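Local coordinates for protein phosphoribosylglycinamide synthetase (Anaerococcus prevotii, PDB 4DIM) that probably works as an ATP-dependent ligase of the ATP-grasp family, related to phosphoribosylglycinamide synthetase and binding ATP and a metal ion, at residues I191-N205 with L255-K267. Numbering follows the deposited sequence.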
ATOM      1  N   ILE A 191       1.670  -4.240  20.212  1.00 90.19           N
ATOM      2  CA  ILE A 191       0.497  -3.372  20.149  1.00 88.79           C
ATOM      3  C   ILE A 191      -0.602  -4.198  19.544  1.00 92.86           C
ATOM      4  O   ILE A 191      -0.514  -4.598  18.399  1.00 91.80           O
ATOM      5  CB  ILE A 191       0.784  -2.081  19.333  1.00 90.39           C
ATOM      6  CG1 ILE A 191       2.085  -1.381  19.774  1.00 91.30           C
ATOM      7  CG2 ILE A 191      -0.386  -1.121  19.407  1.00 92.08           C
ATOM      8  CD1 ILE A 191       2.053  -0.770  21.174  1.00108.31           C
ATOM      9  N   GLU A 192      -1.605  -4.515  20.311  1.00 92.84           N
ATOM     10  CA  GLU A 192      -2.711  -5.310  19.816  1.00 93.73           C
ATOM     11  C   GLU A 192      -3.921  -4.374  19.883  1.00 94.92           C
ATOM     12  O   GLU A 192      -4.119  -3.702  20.892  1.00 96.33           O
ATOM     13  CB  GLU A 192      -2.844  -6.669  20.589  1.00 98.05           C
ATOM     14  CG  GLU A 192      -3.095  -6.637  22.091  1.00115.78           C
ATOM     15  CD  GLU A 192      -1.953  -6.278  23.032  1.00128.96           C
ATOM     16  OE1 GLU A 192      -1.878  -6.928  24.099  1.00113.44           O
ATOM     17  OE2 GLU A 192      -1.234  -5.278  22.784  1.00106.83           O
ATOM     18  N   GLY A 193      -4.618  -4.214  18.761  1.00 87.38           N
ATOM     19  CA  GLY A 193      -5.765  -3.319  18.719  1.00 86.12           C
ATOM     20  C   GLY A 193      -6.484  -3.292  17.385  1.00 87.94           C
ATOM     21  O   GLY A 193      -6.401  -4.243  16.619  1.00 86.82           O
ATOM     22  N   TYR A 194      -7.197  -2.198  17.096  1.00 85.24           N
ATOM     23  CA  TYR A 194      -7.914  -2.072  15.821  1.00 84.95           C
ATOM     24  C   TYR A 194      -6.931  -1.673  14.687  1.00 84.51           C
ATOM     25  O   TYR A 194      -6.353  -0.576  14.722  1.00 81.51           O
ATOM     26  CB  TYR A 194      -9.087  -1.071  15.931  1.00 87.44           C
ATOM     27  CG  TYR A 194      -9.939  -1.054  14.681  1.00 91.92           C
ATOM     28  CD1 TYR A 194     -10.663  -2.179  14.290  1.00 95.00           C
ATOM     29  CD2 TYR A 194      -9.946   0.051  13.834  1.00 91.47           C
ATOM     30  CE1 TYR A 194     -11.357  -2.212  13.083  1.00 93.55           C
ATOM     31  CE2 TYR A 194     -10.686   0.047  12.649  1.00 91.90           C
ATOM     32  CZ  TYR A 194     -11.374  -1.096  12.264  1.00101.17           C
ATOM     33  OH  TYR A 194     -12.093  -1.153  11.083  1.00105.74           O
ATOM     34  N   GLU A 195      -6.717  -2.589  13.708  1.00 79.59           N
ATOM     35  CA  GLU A 195      -5.818  -2.327  12.567  1.00 75.67           C
ATOM     36  C   GLU A 195      -6.558  -1.640  11.434  1.00 77.80           C
ATOM     37  O   GLU A 195      -7.651  -2.045  11.054  1.00 79.57           O
ATOM     38  CB  GLU A 195      -5.187  -3.597  12.014  1.00 76.10           C
ATOM     39  CG  GLU A 195      -4.317  -4.352  12.984  1.00 91.75           C
ATOM     40  CD  GLU A 195      -3.855  -5.716  12.488  1.00120.55           C
ATOM     41  OE1 GLU A 195      -4.358  -6.179  11.438  1.00111.86           O
ATOM     42  OE2 GLU A 195      -2.992  -6.326  13.162  1.00121.26           O
ATOM     43  N   PHE A 196      -5.962  -0.600  10.886  1.00 72.49           N
ATOM     44  CA  PHE A 196      -6.542   0.109   9.761  1.00 71.37           C
ATOM     45  C   PHE A 196      -5.394   0.775   9.025  1.00 72.62           C
ATOM     46  O   PHE A 196      -4.246   0.569   9.397  1.00 71.94           O
ATOM     47  CB  PHE A 196      -7.632   1.102  10.245  1.00 74.14           C
ATOM     48  CG  PHE A 196      -7.109   2.231  11.087  1.00 76.66           C
ATOM     49  CD1 PHE A 196      -6.830   3.464  10.523  1.00 79.45           C
ATOM     50  CD2 PHE A 196      -6.745   2.020  12.401  1.00 80.68           C
ATOM     51  CE1 PHE A 196      -6.241   4.479  11.273  1.00 80.30           C
ATOM     52  CE2 PHE A 196      -6.106   3.019  13.128  1.00 84.65           C
ATOM     53  CZ  PHE A 196      -5.920   4.265  12.577  1.00 81.44           C
ATOM     54  N   GLY A 197      -5.696   1.508   7.972  1.00 68.18           N
ATOM     55  CA  GLY A 197      -4.700   2.205   7.183  1.00 65.99           C
ATOM     56  C   GLY A 197      -5.069   3.634   6.861  1.00 71.89           C
ATOM     57  O   GLY A 197      -6.116   4.143   7.274  1.00 71.72           O
ATOM     58  N   ALA A 198      -4.213   4.282   6.072  1.00 70.68           N
ATOM     59  CA  ALA A 198      -4.470   5.632   5.608  1.00 70.41           C
ATOM     60  C   ALA A 198      -3.695   5.939   4.357  1.00 73.33           C
ATOM     61  O   ALA A 198      -2.604   5.413   4.161  1.00 74.83           O
ATOM     62  CB  ALA A 198      -4.118   6.633   6.685  1.00 72.23           C
ATOM     63  N   GLN A 199      -4.247   6.832   3.535  1.00 66.79           N
ATOM     64  CA  GLN A 199      -3.624   7.343   2.328  1.00 64.51           C
ATOM     65  C   GLN A 199      -3.300   8.786   2.552  1.00 66.35           C
ATOM     66  O   GLN A 199      -4.024   9.480   3.261  1.00 67.21           O
ATOM     67  CB  GLN A 199      -4.531   7.232   1.074  1.00 65.32           C
ATOM     68  CG  GLN A 199      -4.923   5.835   0.619  1.00 66.97           C
ATOM     69  CD  GLN A 199      -3.781   4.903   0.298  1.00 76.64           C
ATOM     70  OE1 GLN A 199      -3.160   4.993  -0.756  1.00 74.91           O
ATOM     71  NE2 GLN A 199      -3.455   4.005   1.209  1.00 71.23           N
ATOM     72  N   ALA A 200      -2.253   9.257   1.936  1.00 62.30           N
ATOM     73  CA  ALA A 200      -1.902  10.654   2.021  1.00 63.93           C
ATOM     74  C   ALA A 200      -1.169  11.040   0.762  1.00 72.59           C
ATOM     75  O   ALA A 200      -0.921  10.203  -0.102  1.00 71.66           O
ATOM     76  CB  ALA A 200      -1.091  10.961   3.272  1.00 63.64           C
ATOM     77  N   PHE A 201      -0.955  12.318   0.599  1.00 72.90           N
ATOM     78  CA  PHE A 201      -0.290  12.824  -0.584  1.00 74.88           C
ATOM     79  C   PHE A 201       0.489  14.043  -0.152  1.00 80.79           C
ATOM     80  O   PHE A 201      -0.092  14.914   0.490  1.00 80.12           O
ATOM     81  CB  PHE A 201      -1.342  13.152  -1.654  1.00 76.71           C
ATOM     82  CG  PHE A 201      -0.796  13.470  -3.016  1.00 80.41           C
ATOM     83  CD1 PHE A 201      -0.759  12.503  -4.010  1.00 83.12           C
ATOM     84  CD2 PHE A 201      -0.408  14.757  -3.337  1.00 85.59           C
ATOM     85  CE1 PHE A 201      -0.317  12.816  -5.290  1.00 85.24           C
ATOM     86  CE2 PHE A 201       0.065  15.058  -4.607  1.00 89.75           C
ATOM     87  CZ  PHE A 201       0.083  14.090  -5.578  1.00 87.33           C
ATOM     88  N   VAL A 202       1.800  14.069  -0.430  1.00 78.74           N
ATOM     89  CA  VAL A 202       2.666  15.192  -0.081  1.00 80.26           C
ATOM     90  C   VAL A 202       3.237  15.863  -1.390  1.00 82.57           C
ATOM     91  O   VAL A 202       3.732  15.194  -2.270  1.00 79.39           O
ATOM     92  CB  VAL A 202       3.754  14.791   0.963  1.00 83.94           C
ATOM     93  CG1 VAL A 202       4.600  13.614   0.515  1.00 83.73           C
ATOM     94  CG2 VAL A 202       4.628  15.984   1.352  1.00 87.06           C
ATOM     95  N   TYR A 203       3.120  17.192  -1.501  1.00 83.37           N
ATOM     96  CA  TYR A 203       3.613  17.969  -2.666  1.00 86.49           C
ATOM     97  C   TYR A 203       4.230  19.278  -2.208  1.00 91.77           C
ATOM     98  O   TYR A 203       3.543  20.094  -1.596  1.00 91.92           O
ATOM     99  CB  TYR A 203       2.448  18.257  -3.616  1.00 87.04           C
ATOM    100  CG  TYR A 203       2.781  19.206  -4.742  1.00 90.22           C
ATOM    101  CD1 TYR A 203       3.694  18.854  -5.723  1.00 93.58           C
ATOM    102  CD2 TYR A 203       2.090  20.405  -4.899  1.00 91.52           C
ATOM    103  CE1 TYR A 203       3.953  19.693  -6.805  1.00 97.18           C
ATOM    104  CE2 TYR A 203       2.323  21.239  -5.987  1.00 94.20           C
ATOM    105  CZ  TYR A 203       3.275  20.892  -6.924  1.00 99.23           C
ATOM    106  OH  TYR A 203       3.503  21.675  -8.024  1.00102.95           O
ATOM    107  N   LYS A 204       5.511  19.483  -2.499  1.00 90.33           N
ATOM    108  CA  LYS A 204       6.256  20.682  -2.088  1.00 93.51           C
ATOM    109  C   LYS A 204       6.147  20.864  -0.564  1.00 99.85           C
ATOM    110  O   LYS A 204       5.938  21.967  -0.061  1.00102.63           O
ATOM    111  CB  LYS A 204       5.789  21.931  -2.847  1.00 96.06           C
ATOM    112  CG  LYS A 204       6.028  21.855  -4.344  1.00 99.70           C
ATOM    113  CD  LYS A 204       5.381  23.056  -5.033  1.00106.92           C
ATOM    114  CE  LYS A 204       5.867  23.273  -6.448  1.00118.64           C
ATOM    115  NZ  LYS A 204       7.078  24.125  -6.484  1.00137.19           N
ATOM    116  N   ASN A 205       6.224  19.736   0.147  1.00 95.82           N
ATOM    117  CA  ASN A 205       6.231  19.594   1.600  1.00 95.68           C
ATOM    118  C   ASN A 205       4.875  19.939   2.284  1.00 99.88           C
ATOM    119  O   ASN A 205       4.816  19.947   3.514  1.00 99.94           O
ATOM    120  CB  ASN A 205       7.413  20.377   2.206  1.00 95.17           C
ATOM    121  CG  ASN A 205       8.751  19.721   1.857  1.00124.88           C
ATOM    122  OD1 ASN A 205       8.915  18.491   1.937  1.00121.12           O
ATOM    123  ND2 ASN A 205       9.740  20.498   1.438  1.00122.73           N
ATOM    124  N   LEU A 255       9.644  12.469   3.509  1.00 86.43           N
ATOM    125  CA  LEU A 255       8.969  12.115   2.280  1.00 85.97           C
ATOM    126  C   LEU A 255       8.457  13.350   1.577  1.00 90.17           C
ATOM    127  O   LEU A 255       7.962  14.250   2.244  1.00 92.31           O
ATOM    128  CB  LEU A 255       7.799  11.166   2.519  1.00 84.58           C
ATOM    129  CG  LEU A 255       8.130   9.704   2.715  1.00 90.81           C
ATOM    130  CD1 LEU A 255       8.511   9.452   4.125  1.00 93.69           C
ATOM    131  CD2 LEU A 255       6.936   8.851   2.439  1.00 93.80           C
ATOM    132  N   ASN A 256       8.523  13.389   0.234  1.00 85.38           N
ATOM    133  CA  ASN A 256       7.973  14.506  -0.513  1.00 86.18           C
ATOM    134  C   ASN A 256       7.654  14.121  -1.956  1.00 89.20           C
ATOM    135  O   ASN A 256       8.185  13.144  -2.472  1.00 87.91           O
ATOM    136  CB  ASN A 256       8.947  15.678  -0.478  1.00 90.64           C
ATOM    137  CG  ASN A 256       8.368  16.986  -0.929  1.00101.77           C
ATOM    138  OD1 ASN A 256       7.163  17.219  -0.819  1.00100.35           O
ATOM    139  ND2 ASN A 256       9.193  17.844  -1.510  1.00 89.18           N
ATOM    140  N   ASN A 257       6.740  14.869  -2.582  1.00 86.67           N
ATOM    141  CA  ASN A 257       6.370  14.733  -3.989  1.00 86.51           C
ATOM    142  C   ASN A 257       6.051  13.274  -4.325  1.00 87.11           C
ATOM    143  O   ASN A 257       6.504  12.697  -5.331  1.00 86.75           O
ATOM    144  CB  ASN A 257       7.477  15.268  -4.877  1.00 91.21           C
ATOM    145  CG  ASN A 257       7.826  16.737  -4.653  1.00103.07           C
ATOM    146  OD1 ASN A 257       6.991  17.545  -4.257  1.00 92.33           O
ATOM    147  ND2 ASN A 257       9.053  17.132  -4.976  1.00 99.30           N
ATOM    148  N   CYS A 258       5.246  12.700  -3.451  1.00 79.85           N
ATOM    149  CA  CYS A 258       4.829  11.325  -3.542  1.00 76.69           C
ATOM    150  C   CYS A 258       3.507  11.138  -2.883  1.00 75.90           C
ATOM    151  O   CYS A 258       3.136  11.891  -1.986  1.00 69.75           O
ATOM    152  CB  CYS A 258       5.873  10.396  -2.916  1.00 77.40           C
ATOM    153  SG  CYS A 258       6.130  10.633  -1.135  1.00 81.69           S
ATOM    154  N   ALA A 259       2.802  10.075  -3.331  1.00 75.33           N
ATOM    155  CA  ALA A 259       1.580   9.584  -2.696  1.00 72.77           C
ATOM    156  C   ALA A 259       2.087   8.690  -1.588  1.00 75.29           C
ATOM    157  O   ALA A 259       3.191   8.170  -1.708  1.00 77.37           O
ATOM    158  CB  ALA A 259       0.728   8.833  -3.708  1.00 72.63           C
ATOM    159  N   VAL A 260       1.382   8.581  -0.502  1.00 71.12           N
ATOM    160  CA  VAL A 260       1.821   7.803   0.671  1.00 70.76           C
ATOM    161  C   VAL A 260       0.759   6.807   1.110  1.00 73.66           C
ATOM    162  O   VAL A 260      -0.447   7.066   1.065  1.00 72.40           O
ATOM    163  CB  VAL A 260       2.164   8.783   1.839  1.00 75.69           C
ATOM    164  CG1 VAL A 260       2.540   8.045   3.130  1.00 73.58           C
ATOM    165  CG2 VAL A 260       3.257   9.784   1.418  1.00 77.54           C
ATOM    166  N   ASN A 261       1.245   5.669   1.553  1.00 72.34           N
ATOM    167  CA  ASN A 261       0.469   4.531   2.015  1.00 71.30           C
ATOM    168  C   ASN A 261       0.943   4.175   3.390  1.00 73.47           C
ATOM    169  O   ASN A 261       2.138   4.035   3.566  1.00 73.65           O
ATOM    170  CB  ASN A 261       0.662   3.345   1.061  1.00 71.16           C
ATOM    171  CG  ASN A 261      -0.109   2.125   1.493  1.00 81.55           C
ATOM    172  OD1 ASN A 261      -1.331   2.107   1.461  1.00 70.03           O
ATOM    173  ND2 ASN A 261       0.558   1.168   2.072  1.00 76.44           N
ATOM    174  N   VAL A 262       0.028   4.109   4.351  1.00 69.62           N
ATOM    175  CA  VAL A 262       0.282   3.874   5.766  1.00 70.84           C
ATOM    176  C   VAL A 262      -0.595   2.734   6.373  1.00 75.80           C
ATOM    177  O   VAL A 262      -1.784   2.573   6.029  1.00 70.71           O
ATOM    178  CB  VAL A 262       0.039   5.169   6.589  1.00 74.68           C
ATOM    179  CG1 VAL A 262       0.776   5.103   7.915  1.00 74.27           C
ATOM    180  CG2 VAL A 262       0.459   6.409   5.798  1.00 76.12           C
ATOM    181  N   ASP A 263       0.039   1.961   7.292  1.00 75.95           N
ATOM    182  CA  ASP A 263      -0.580   0.901   8.085  1.00 77.00           C
ATOM    183  C   ASP A 263      -0.565   1.408   9.501  1.00 77.31           C
ATOM    184  O   ASP A 263       0.507   1.665  10.058  1.00 77.21           O
ATOM    185  CB  ASP A 263       0.163  -0.457   7.973  1.00 81.24           C
ATOM    186  CG  ASP A 263       0.301  -1.059   6.585  1.00100.58           C
ATOM    187  OD1 ASP A 263      -0.634  -0.891   5.763  1.00101.32           O
ATOM    188  OD2 ASP A 263       1.282  -1.810   6.361  1.00114.18           O
HETATM  189  N   MSE A 264      -1.750   1.597  10.051  1.00 72.64           N
HETATM  190  CA  MSE A 264      -2.000   2.092  11.381  1.00 73.20           C
HETATM  191  C   MSE A 264      -2.508   0.999  12.316  1.00 78.78           C
HETATM  192  O   MSE A 264      -2.976  -0.050  11.900  1.00 76.38           O
HETATM  193  CB  MSE A 264      -3.113   3.170  11.327  1.00 75.71           C
HETATM  194  CG  MSE A 264      -3.022   4.271  10.187  1.00 80.41           C
HETATM  195 SE   MSE A 264      -1.732   5.591  10.560  0.81 88.31          SE
HETATM  196  CE  MSE A 264      -2.058   6.072  12.550  1.00 86.39           C
ATOM    197  N   ILE A 265      -2.549   1.327  13.587  1.00 81.31           N
ATOM    198  CA  ILE A 265      -3.205   0.503  14.604  1.00 83.38           C
ATOM    199  C   ILE A 265      -3.794   1.432  15.673  1.00 86.19           C
ATOM    200  O   ILE A 265      -3.156   2.396  16.102  1.00 85.10           O
ATOM    201  CB  ILE A 265      -2.309  -0.585  15.215  1.00 88.49           C
ATOM    202  CG1 ILE A 265      -3.079  -1.415  16.262  1.00 90.37           C
ATOM    203  CG2 ILE A 265      -1.067   0.015  15.822  1.00 92.54           C
ATOM    204  CD1 ILE A 265      -2.696  -2.723  16.334  1.00 93.52           C
ATOM    205  N   LEU A 266      -5.010   1.135  16.101  1.00 82.45           N
ATOM    206  CA  LEU A 266      -5.649   1.937  17.138  1.00 83.63           C
ATOM    207  C   LEU A 266      -5.658   1.158  18.463  1.00 87.22           C
ATOM    208  O   LEU A 266      -6.206   0.055  18.513  1.00 85.49           O
ATOM    209  CB  LEU A 266      -7.060   2.338  16.671  1.00 82.70           C
ATOM    210  CG  LEU A 266      -8.094   2.669  17.705  1.00 87.81           C
ATOM    211  CD1 LEU A 266      -7.745   3.963  18.422  1.00 89.38           C
ATOM    212  CD2 LEU A 266      -9.399   2.815  17.039  1.00 88.74           C
ATOM    213  N   LYS A 267      -5.020   1.731  19.519  1.00 85.74           N
ATOM    214  CA  LYS A 267      -5.002   1.153  20.870  1.00 88.91           C
ATOM    215  C   LYS A 267      -5.315   2.214  21.913  1.00 93.22           C
ATOM    216  O   LYS A 267      -4.562   3.184  22.051  1.00 90.90           O
ATOM    217  CB  LYS A 267      -3.638   0.489  21.203  1.00 93.23           C
ATOM    218  CG  LYS A 267      -3.543  -0.124  22.618  1.00 95.94           C
ATOM    219  CD  LYS A 267      -2.241  -0.871  22.786  1.00103.16           C
ATOM    220  CE  LYS A 267      -1.976  -1.464  24.160  1.00106.76           C
ATOM    221  NZ  LYS A 267      -0.716  -2.269  24.177  1.00118.88           N
TER
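Gln199 gives an N-H to Asn261 across the strand pair: Gln199 NE2 lies 2.9 Å from Asn261 OD1, in the plane of the Asn261 side-chain carbonyl and on a lone pair of OD1, although the two amide planes are turned 53° apart. His213 also bonds Gln199 NE2, and the backbone N of Gly281 bonds OE1, so both ends of this buried amide are held and its rotation is fixed. The backbones run antiparallel, with paired N-H and C=O bonds from Tyr194–Leu266 to Val202–Cys258. There Asn257 and Cys258 both face Val202, a G1 beta bulge. Just beyond it the asparagine side chains take over: Asn257 OD1 accepts Lys204 N at 3.0 Å, and Asn256 OD1 accepts Asn205 N at 2.9 Å, tying down the turn into strand 206-219.

On the face carrying Ala198 and Ala200, Phe196 CG sits between its backbone N and carbonyl carbon (chi1 66°), which turns the ring back over strand 258-267. Selenomethionine Met264 makes a CH-pi contact there, its CB over one ring face, displaced toward the rim, 3.4 Å from the Phe196 centroid. Leu266 CB packs 3.7 Å from Phe196 CE2. Replacing Phe196 by an alanine is likely to take the aromatic face off Met264 and open a gap beside Leu266.

At the far end Lys267 NZ makes a weak, long salt bridge to Glu192 OE2. Strands 206-219 and 270-277 flank the pair in the antiparallel sheet of the ATP-grasp domain, and helix 297-305 packs on Phe201 and Ala259.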